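Long-range contacts in histidine utilization repressor (Pseudomonas syringae pv. tomato, PDB 2PKH), which probably represses the histidine utilization (hut) genes by binding operon DNA until inducer appears, this chain being its C-terminal UTRA domain: residues R36-I42 against E54-A60; D48-Q52 against I134-R139. One frame throughout, in Å; residues are numbered along the deposited sequence.

Interaction 1 (R36-I42 against E54-A60); sequences RVFHSLI and EDRFVNA
This is the antiparallel pairing of two neighbouring strands, the open end of the beta hairpin 36-46/49-59 in the UTRA-domain sheet. The segment axes approach to 4.6 Å with N-to-C directions at 153°; both backbones are extended through 36-42 and 54-58, while Ala60 (phi/psi -51/-31) turns off the strand. Hydrogen-bonded pairs Phe38-Val58, Ser40-Arg56 and Ile42-Glu54 each have two amide-carbonyl bonds (Phe38 N to Val58 O 2.8 Å, Arg56 N to Ser40 O and Glu54 N to Ile42 O 2.9 Å). Between lie non-hydrogen-bonded pairs His39-Phe57 and Leu41-Asp55, CA atoms 4.6 and 4.5 Å apart. On their face, the rings of His39 (chi1 t) and Phe57 (chi1 m) form an offset stack, centroids 4.2 Å apart and planes at 17°, while His39 NE2 donates to Asp55 OD1 at 2.6 Å and ND1 bonds Glu19. On the face of Phe38 and Arg56, Arg56 NE bridges to Glu54 OE1 at 2.7 Å; the Phe38 ring reaches Ala60, whose CB sits over it, 3.8 Å from the centroid (CH-pi). Ser40 OG bonds Tyr66 and water 1 (2.7 Å), which reaches Glu54 O (3.1 Å). Strand 9-20 flanks 36-42, strand 126-136 flanks 54-59, and helix 76-83 packs on Ile42, Glu54, Arg56 and Val58.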
ATOM      1  N   ARG B  36      -9.839 -13.903 -29.927  1.00 25.60           N
ATOM      2  CA  ARG B  36      -8.700 -14.690 -29.490  1.00 26.68           C
ATOM      3  C   ARG B  36      -7.882 -13.994 -28.404  1.00 24.69           C
ATOM      4  O   ARG B  36      -7.651 -12.782 -28.456  1.00 23.71           O
ATOM      5  CB  ARG B  36      -7.794 -15.101 -30.620  1.00 27.51           C
ATOM      6  CG  ARG B  36      -8.473 -15.350 -32.006  1.00 34.11           C
ATOM      7  CD  ARG B  36      -9.758 -16.198 -31.974  1.00 41.46           C
ATOM      8  NE  ARG B  36      -9.738 -17.517 -31.328  1.00 43.79           N
ATOM      9  CZ  ARG B  36      -8.740 -18.403 -31.342  1.00 44.25           C
ATOM     10  NH1 ARG B  36      -8.923 -19.588 -30.763  1.00 41.00           N
ATOM     11  NH2 ARG B  36      -7.589 -18.129 -31.950  1.00 43.81           N
ATOM     12  N   VAL B  37      -7.493 -14.782 -27.418  1.00 23.32           N
ATOM     13  CA  VAL B  37      -6.714 -14.297 -26.293  1.00 23.22           C
ATOM     14  C   VAL B  37      -5.534 -15.252 -26.195  1.00 21.95           C
ATOM     15  O   VAL B  37      -5.593 -16.383 -26.717  1.00 22.30           O
ATOM     16  CB  VAL B  37      -7.477 -14.332 -24.940  1.00 24.03           C
ATOM     17  CG1 VAL B  37      -8.663 -13.355 -24.936  1.00 23.33           C
ATOM     18  CG2 VAL B  37      -7.862 -15.746 -24.521  1.00 25.55           C
ATOM     19  N   PHE B  38      -4.471 -14.822 -25.541  1.00 20.25           N
ATOM     20  CA  PHE B  38      -3.351 -15.757 -25.239  1.00 19.93           C
ATOM     21  C   PHE B  38      -3.411 -16.206 -23.809  1.00 18.43           C
ATOM     22  O   PHE B  38      -3.849 -15.447 -22.953  1.00 18.91           O
ATOM     23  CB  PHE B  38      -2.000 -15.082 -25.510  1.00 20.59           C
ATOM     24  CG  PHE B  38      -1.832 -14.596 -26.910  1.00 23.01           C
ATOM     25  CD1 PHE B  38      -2.258 -15.382 -27.988  1.00 23.64           C
ATOM     26  CD2 PHE B  38      -1.143 -13.411 -27.158  1.00 22.04           C
ATOM     27  CE1 PHE B  38      -2.009 -15.001 -29.306  1.00 25.31           C
ATOM     28  CE2 PHE B  38      -0.893 -13.017 -28.469  1.00 23.64           C
ATOM     29  CZ  PHE B  38      -1.333 -13.804 -29.556  1.00 25.66           C
ATOM     30  N   HIS B  39      -3.023 -17.448 -23.557  1.00 18.73           N
ATOM     31  CA  HIS B  39      -3.286 -18.079 -22.266  1.00 17.66           C
ATOM     32  C   HIS B  39      -1.986 -18.814 -21.859  1.00 19.20           C
ATOM     33  O   HIS B  39      -1.513 -19.659 -22.601  1.00 17.46           O
ATOM     34  CB  HIS B  39      -4.433 -19.108 -22.430  1.00 18.85           C
ATOM     35  CG  HIS B  39      -4.744 -19.861 -21.176  1.00 16.14           C
ATOM     36  ND1 HIS B  39      -5.453 -21.041 -21.162  1.00 14.05           N
ATOM     37  CD2 HIS B  39      -4.318 -19.668 -19.914  1.00 12.68           C
ATOM     38  CE1 HIS B  39      -5.486 -21.516 -19.937  1.00 20.06           C
ATOM     39  NE2 HIS B  39      -4.843 -20.679 -19.150  1.00 18.01           N
ATOM     40  N   SER B  40      -1.428 -18.482 -20.697  1.00 18.45           N
ATOM     41  CA  SER B  40      -0.344 -19.189 -20.173  1.00 17.92           C
ATOM     42  C   SER B  40      -0.734 -19.764 -18.775  1.00 18.99           C
ATOM     43  O   SER B  40      -1.435 -19.116 -18.004  1.00 20.41           O
ATOM     44  CB  SER B  40       0.950 -18.295 -20.078  1.00 19.68           C
ATOM     45  OG  SER B  40       0.750 -17.132 -19.225  1.00 17.87           O
ATOM     46  N   LEU B  41      -0.260 -20.962 -18.477  1.00 17.61           N
ATOM     47  CA  LEU B  41      -0.377 -21.523 -17.096  1.00 18.49           C
ATOM     48  C   LEU B  41       1.023 -21.966 -16.714  1.00 17.38           C
ATOM     49  O   LEU B  41       1.632 -22.830 -17.375  1.00 19.55           O
ATOM     50  CB  LEU B  41      -1.381 -22.709 -17.030  1.00 19.87           C
ATOM     51  CG  LEU B  41      -1.758 -22.991 -15.544  1.00 18.53           C
ATOM     52  CD1 LEU B  41      -3.172 -23.653 -15.543  1.00 26.43           C
ATOM     53  CD2 LEU B  41      -0.715 -23.807 -14.992  1.00 19.41           C
ATOM     54  N   ILE B  42       1.571 -21.333 -15.658  1.00 17.72           N
ATOM     55  CA  ILE B  42       2.931 -21.594 -15.225  1.00 19.65           C
ATOM     56  C   ILE B  42       2.947 -21.960 -13.737  1.00 18.81           C
ATOM     57  O   ILE B  42       2.177 -21.389 -12.995  1.00 19.33           O
ATOM     58  CB  ILE B  42       3.824 -20.334 -15.388  1.00 18.98           C
ATOM     59  CG1 ILE B  42       3.833 -19.882 -16.882  1.00 22.19           C
ATOM     60  CG2 ILE B  42       5.282 -20.663 -14.935  1.00 22.46           C
ATOM     61  CD1 ILE B  42       4.710 -18.621 -17.145  1.00 21.35           C
ATOM     62  N   GLU B  54       0.124 -19.729 -11.771  1.00 17.65           N
ATOM     63  CA  GLU B  54      -0.329 -18.410 -12.293  1.00 21.58           C
ATOM     64  C   GLU B  54      -1.063 -18.765 -13.599  1.00 21.39           C
ATOM     65  O   GLU B  54      -0.404 -19.238 -14.521  1.00 20.78           O
ATOM     66  CB  GLU B  54       0.901 -17.583 -12.684  1.00 20.13           C
ATOM     67  CG  GLU B  54       0.635 -16.324 -13.536  1.00 22.66           C
ATOM     68  CD  GLU B  54       1.932 -15.720 -14.186  1.00 26.84           C
ATOM     69  OE1 GLU B  54       2.012 -14.479 -14.444  1.00 31.80           O
ATOM     70  OE2 GLU B  54       2.870 -16.490 -14.416  1.00 32.14           O
ATOM     71  N   ASP B  55      -2.386 -18.580 -13.649  1.00 22.48           N
ATOM     72  CA  ASP B  55      -3.203 -18.882 -14.836  1.00 21.88           C
ATOM     73  C   ASP B  55      -3.572 -17.536 -15.395  1.00 20.73           C
ATOM     74  O   ASP B  55      -4.306 -16.805 -14.728  1.00 20.51           O
ATOM     75  CB  ASP B  55      -4.496 -19.561 -14.393  1.00 23.12           C
ATOM     76  CG  ASP B  55      -5.129 -20.374 -15.538  1.00 26.10           C
ATOM     77  OD1 ASP B  55      -4.460 -20.470 -16.618  1.00 26.36           O
ATOM     78  OD2 ASP B  55      -6.290 -20.851 -15.367  1.00 25.45           O
ATOM     79  N   ARG B  56      -2.985 -17.168 -16.538  1.00 18.33           N
ATOM     80  CA  ARG B  56      -2.970 -15.784 -17.020  1.00 18.88           C
ATOM     81  C   ARG B  56      -3.522 -15.690 -18.407  1.00 17.87           C
ATOM     82  O   ARG B  56      -3.146 -16.487 -19.268  1.00 19.18           O
ATOM     83  CB  ARG B  56      -1.504 -15.220 -17.033  1.00 17.87           C
ATOM     84  CG  ARG B  56      -1.402 -13.772 -17.615  1.00 17.95           C
ATOM     85  CD  ARG B  56      -0.055 -13.083 -17.314  1.00 22.86           C
ATOM     86  NE  ARG B  56       0.271 -12.938 -15.877  1.00 22.54           N
ATOM     87  CZ  ARG B  56      -0.158 -11.965 -15.077  1.00 27.23           C
ATOM     88  NH1 ARG B  56      -1.009 -11.034 -15.519  1.00 21.26           N
ATOM     89  NH2 ARG B  56       0.218 -11.974 -13.794  1.00 26.56           N
ATOM     90  N   PHE B  57      -4.354 -14.708 -18.639  1.00 18.46           N
ATOM     91  CA  PHE B  57      -4.890 -14.467 -19.983  1.00 19.24           C
ATOM     92  C   PHE B  57      -4.555 -13.049 -20.445  1.00 20.36           C
ATOM     93  O   PHE B  57      -4.553 -12.120 -19.609  1.00 19.84           O
ATOM     94  CB  PHE B  57      -6.416 -14.665 -19.937  1.00 18.66           C
ATOM     95  CG  PHE B  57      -6.822 -16.026 -19.403  1.00 19.83           C
ATOM     96  CD1 PHE B  57      -7.204 -17.060 -20.265  1.00 19.15           C
ATOM     97  CD2 PHE B  57      -6.765 -16.280 -17.999  1.00 21.80           C
ATOM     98  CE1 PHE B  57      -7.528 -18.322 -19.736  1.00 19.29           C
ATOM     99  CE2 PHE B  57      -7.082 -17.525 -17.489  1.00 19.90           C
ATOM    100  CZ  PHE B  57      -7.415 -18.565 -18.381  1.00 20.33           C
ATOM    101  N   VAL B  58      -4.324 -12.884 -21.771  1.00 20.51           N
ATOM    102  CA  VAL B  58      -3.680 -11.689 -22.332  1.00 21.60           C
ATOM    103  C   VAL B  58      -4.352 -11.348 -23.634  1.00 21.05           C
ATOM    104  O   VAL B  58      -4.632 -12.199 -24.486  1.00 19.04           O
ATOM    105  CB  VAL B  58      -2.126 -11.866 -22.569  1.00 20.50           C
ATOM    106  CG1 VAL B  58      -1.524 -10.622 -23.164  1.00 22.70           C
ATOM    107  CG2 VAL B  58      -1.358 -12.349 -21.266  1.00 20.99           C
ATOM    108  N   ASN B  59      -4.657 -10.077 -23.745  1.00 21.69           N
ATOM    109  CA  ASN B  59      -5.278  -9.565 -24.914  1.00 23.46           C
ATOM    110  C   ASN B  59      -4.245  -9.659 -26.020  1.00 21.58           C
ATOM    111  O   ASN B  59      -3.178  -9.019 -25.942  1.00 20.89           O
ATOM    112  CB  ASN B  59      -5.656  -8.089 -24.733  1.00 25.33           C
ATOM    113  CG  ASN B  59      -5.972  -7.458 -26.061  1.00 32.34           C
ATOM    114  OD1 ASN B  59      -5.184  -6.670 -26.550  1.00 40.40           O
ATOM    115  ND2 ASN B  59      -7.040  -7.930 -26.728  1.00 38.17           N
ATOM    116  N   ALA B  60      -4.533 -10.524 -26.962  1.00 23.36           N
ATOM    117  CA  ALA B  60      -3.696 -10.716 -28.157  1.00 25.75           C
ATOM    118  C   ALA B  60      -3.327  -9.417 -28.931  1.00 27.43           C
ATOM    119  O   ALA B  60      -2.247  -9.346 -29.503  1.00 27.97           O
ATOM    120  CB  ALA B  60      -4.364 -11.726 -29.040  1.00 24.88           C
TER
HETATM  121  O   HOH W   1       1.244 -17.699 -16.636  1.00 18.19           O

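Interaction 2 (D48-Q52 against I134-R139); sequences DIPVQ and IHPGSR. With EDO (1,2-ethanediol), chain N.
A classic beta bulge, in which Val51 and Gln52 both face His44 of strand 36-46, marks the start of strand 49-59 where it meets the end of strand 126-136 in the antiparallel UTRA sheet. The short axes, 49-52 and 134-136, come within 5.2 Å at 136°, so the strands splay. Gln52 and His135 are the register pair, CA to CA 4.6 Å. The bulge shows in Val51 (phi/psi -123/-20, not extended). Its carbonyl, Val51 O, lies 3.2 Å from Pro136 CD and 3.6 Å from His135 CA, the latter a CA-H...O contact, and has no hydrogen-bond partner in the model. Gln52 (chi1 and chi2 t) brings its CA to 3.4 Å from Ile134 O in a second such contact, and its NE2 to 3.0 Å from His135 CE1; Gln52 OE1 accepts a weak bond from 1,2-ethanediol O2 at 3.2 Å. Arg139 buries the most surface. A turn closed by Arg139 N to Pro136 O (2.8 Å) brings it back towards 49-52, with chi1 m and chi2 and chi3 t. Its guanidinium bonds the Leu106 and Gln107 carbonyls. Ile49 CG2 lies over the guanidinium face, 3.4 Å from Arg139 NH1, which donates to Pro50 O at 2.8 Å.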
ATOM      1  N   ASP B  48      12.736 -25.023  -5.448  1.00 26.92           N
ATOM      2  CA  ASP B  48      12.198 -26.316  -5.812  1.00 27.75           C
ATOM      3  C   ASP B  48      10.869 -26.749  -5.219  1.00 25.95           C
ATOM      4  O   ASP B  48      10.418 -27.853  -5.517  1.00 27.87           O
ATOM      5  CB  ASP B  48      13.252 -27.414  -5.578  1.00 28.86           C
ATOM      6  CG  ASP B  48      14.545 -27.088  -6.315  1.00 34.50           C
ATOM      7  OD1 ASP B  48      14.440 -26.639  -7.503  1.00 39.91           O
ATOM      8  OD2 ASP B  48      15.618 -27.210  -5.689  1.00 39.36           O
ATOM      9  N   ILE B  49      10.250 -25.913  -4.412  1.00 23.15           N
ATOM     10  CA  ILE B  49       8.927 -26.225  -3.876  1.00 24.14           C
ATOM     11  C   ILE B  49       7.899 -25.319  -4.577  1.00 23.48           C
ATOM     12  O   ILE B  49       8.138 -24.090  -4.679  1.00 23.73           O
ATOM     13  CB  ILE B  49       8.847 -25.937  -2.366  1.00 24.05           C
ATOM     14  CG1 ILE B  49      10.042 -26.563  -1.609  1.00 23.50           C
ATOM     15  CG2 ILE B  49       7.501 -26.405  -1.863  1.00 26.37           C
ATOM     16  CD1 ILE B  49      10.212 -26.061  -0.156  1.00 24.75           C
ATOM     17  N   PRO B  50       6.785 -25.909  -5.074  1.00 23.00           N
ATOM     18  CA  PRO B  50       5.754 -25.130  -5.734  1.00 20.70           C
ATOM     19  C   PRO B  50       5.233 -24.017  -4.815  1.00 20.30           C
ATOM     20  O   PRO B  50       4.883 -24.291  -3.672  1.00 19.03           O
ATOM     21  CB  PRO B  50       4.684 -26.181  -6.011  1.00 20.98           C
ATOM     22  CG  PRO B  50       5.469 -27.508  -6.179  1.00 19.13           C
ATOM     23  CD  PRO B  50       6.559 -27.387  -5.234  1.00 23.14           C
ATOM     24  N   VAL B  51       5.133 -22.797  -5.330  1.00 17.65           N
ATOM     25  CA  VAL B  51       4.576 -21.703  -4.495  1.00 18.89           C
ATOM     26  C   VAL B  51       3.389 -21.034  -5.112  1.00 19.04           C
ATOM     27  O   VAL B  51       2.629 -20.365  -4.424  1.00 19.70           O
ATOM     28  CB  VAL B  51       5.615 -20.640  -4.071  1.00 19.32           C
ATOM     29  CG1 VAL B  51       6.747 -21.297  -3.183  1.00 19.35           C
ATOM     30  CG2 VAL B  51       6.266 -20.011  -5.276  1.00 21.42           C
ATOM     31  N   GLN B  52       3.233 -21.186  -6.438  1.00 19.73           N
ATOM     32  CA  GLN B  52       2.101 -20.465  -7.126  1.00 19.94           C
ATOM     33  C   GLN B  52       1.755 -21.136  -8.396  1.00 18.05           C
ATOM     34  O   GLN B  52       2.655 -21.542  -9.083  1.00 16.87           O
ATOM     35  CB  GLN B  52       2.569 -19.083  -7.549  1.00 18.53           C
ATOM     36  CG  GLN B  52       1.416 -18.148  -7.852  1.00 22.58           C
ATOM     37  CD  GLN B  52       1.863 -16.879  -8.544  1.00 25.28           C
ATOM     38  OE1 GLN B  52       2.454 -16.931  -9.575  1.00 27.88           O
ATOM     39  NE2 GLN B  52       1.624 -15.758  -7.931  1.00 25.74           N
ATOM     40  N   ILE B 134      -2.991 -18.986  -7.527  1.00 23.15           N
ATOM     41  CA  ILE B 134      -3.364 -19.757  -6.334  1.00 23.57           C
ATOM     42  C   ILE B 134      -2.085 -20.156  -5.635  1.00 22.36           C
ATOM     43  O   ILE B 134      -1.143 -20.616  -6.292  1.00 21.24           O
ATOM     44  CB  ILE B 134      -4.413 -20.898  -6.668  1.00 25.31           C
ATOM     45  CG1 ILE B 134      -4.611 -21.869  -5.491  1.00 23.40           C
ATOM     46  CG2 ILE B 134      -4.007 -21.683  -7.919  1.00 28.23           C
ATOM     47  CD1 ILE B 134      -6.041 -22.683  -5.699  1.00 25.95           C
ATOM     48  N   HIS B 135      -2.040 -19.912  -4.329  1.00 20.03           N
ATOM     49  CA  HIS B 135      -0.828 -20.137  -3.570  1.00 21.26           C
ATOM     50  C   HIS B 135      -1.151 -21.101  -2.449  1.00 20.25           C
ATOM     51  O   HIS B 135      -2.192 -20.921  -1.840  1.00 22.08           O
ATOM     52  CB  HIS B 135      -0.346 -18.848  -2.917  1.00 20.44           C
ATOM     53  CG  HIS B 135      -0.325 -17.671  -3.824  1.00 22.42           C
ATOM     54  ND1 HIS B 135       0.824 -17.227  -4.458  1.00 24.83           N
ATOM     55  CD2 HIS B 135      -1.325 -16.875  -4.249  1.00 18.06           C
ATOM     56  CE1 HIS B 135       0.546 -16.141  -5.151  1.00 20.49           C
ATOM     57  NE2 HIS B 135      -0.754 -15.916  -5.062  1.00 23.51           N
ATOM     58  N   PRO B 136      -0.252 -22.079  -2.151  1.00 20.52           N
ATOM     59  CA  PRO B 136      -0.474 -22.744  -0.839  1.00 19.14           C
ATOM     60  C   PRO B 136      -0.383 -21.767   0.354  1.00 17.23           C
ATOM     61  O   PRO B 136       0.531 -20.971   0.456  1.00 16.12           O
ATOM     62  CB  PRO B 136       0.632 -23.809  -0.792  1.00 19.88           C
ATOM     63  CG  PRO B 136       1.149 -23.946  -2.268  1.00 21.41           C
ATOM     64  CD  PRO B 136       0.989 -22.568  -2.813  1.00 19.43           C
ATOM     65  N   GLY B 137      -1.358 -21.814   1.212  1.00 14.94           N
ATOM     66  CA  GLY B 137      -1.459 -20.843   2.282  1.00 18.22           C
ATOM     67  C   GLY B 137      -0.268 -20.931   3.218  1.00 19.89           C
ATOM     68  O   GLY B 137       0.113 -19.934   3.849  1.00 20.29           O
ATOM     69  N   SER B 138       0.367 -22.102   3.249  1.00 20.33           N
ATOM     70  CA  SER B 138       1.586 -22.241   4.100  1.00 20.18           C
ATOM     71  C   SER B 138       2.828 -21.661   3.441  1.00 21.79           C
ATOM     72  O   SER B 138       3.878 -21.614   4.081  1.00 21.89           O
ATOM     73  CB  SER B 138       1.849 -23.716   4.435  1.00 19.93           C
ATOM     74  OG  SER B 138       1.886 -24.587   3.287  1.00 19.43           O
ATOM     75  N   ARG B 139       2.729 -21.283   2.146  1.00 20.18           N
ATOM     76  CA  ARG B 139       3.893 -20.954   1.332  1.00 20.68           C
ATOM     77  C   ARG B 139       3.940 -19.518   0.794  1.00 23.29           C
ATOM     78  O   ARG B 139       4.964 -19.101   0.247  1.00 24.18           O
ATOM     79  CB  ARG B 139       4.089 -21.999   0.195  1.00 19.66           C
ATOM     80  CG  ARG B 139       4.266 -23.420   0.836  1.00 18.89           C
ATOM     81  CD  ARG B 139       4.719 -24.430  -0.262  1.00 20.73           C
ATOM     82  NE  ARG B 139       4.271 -25.798   0.091  1.00 22.18           N
ATOM     83  CZ  ARG B 139       4.012 -26.752  -0.787  1.00 23.90           C
ATOM     84  NH1 ARG B 139       4.127 -26.535  -2.107  1.00 19.79           N
ATOM     85  NH2 ARG B 139       3.644 -27.967  -0.348  1.00 19.24           N
TER
HETATM   86  C1  EDO N1010       5.234 -13.270 -10.524  1.00 45.54           C
HETATM   87  O1  EDO N1010       6.547 -13.778 -10.336  1.00 46.25           O
HETATM   88  C2  EDO N1010       4.292 -14.481 -10.580  1.00 46.04           C
HETATM   89  O2  EDO N1010       2.958 -14.027 -10.895  1.00 44.65           O

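In the fold
Both contacts use strand 49-59, which lies between strands 36-46 and 126-136 in the sheet: interaction 1 joins its later part to 36-42, and interaction 2 joins its beginning to 134-136. Their centres are 20 Å apart, on opposite sides of the chain's centre (8 and 14 Å from it), and they meet nowhere except through chain continuity from Gln52 to Glu54. Interaction 1 is local, pairing the two arms of a hairpin with 11 residues between its segments; interaction 2 spans 81, and along the chain the two cross. Separate 1,2-ethanediol molecules, probably from the crystallisation liquor, lie about 3 Å from the His39 side chain (nearest atoms) and with C2 3.2 Å from Gln52 OE1, but establish no effector site.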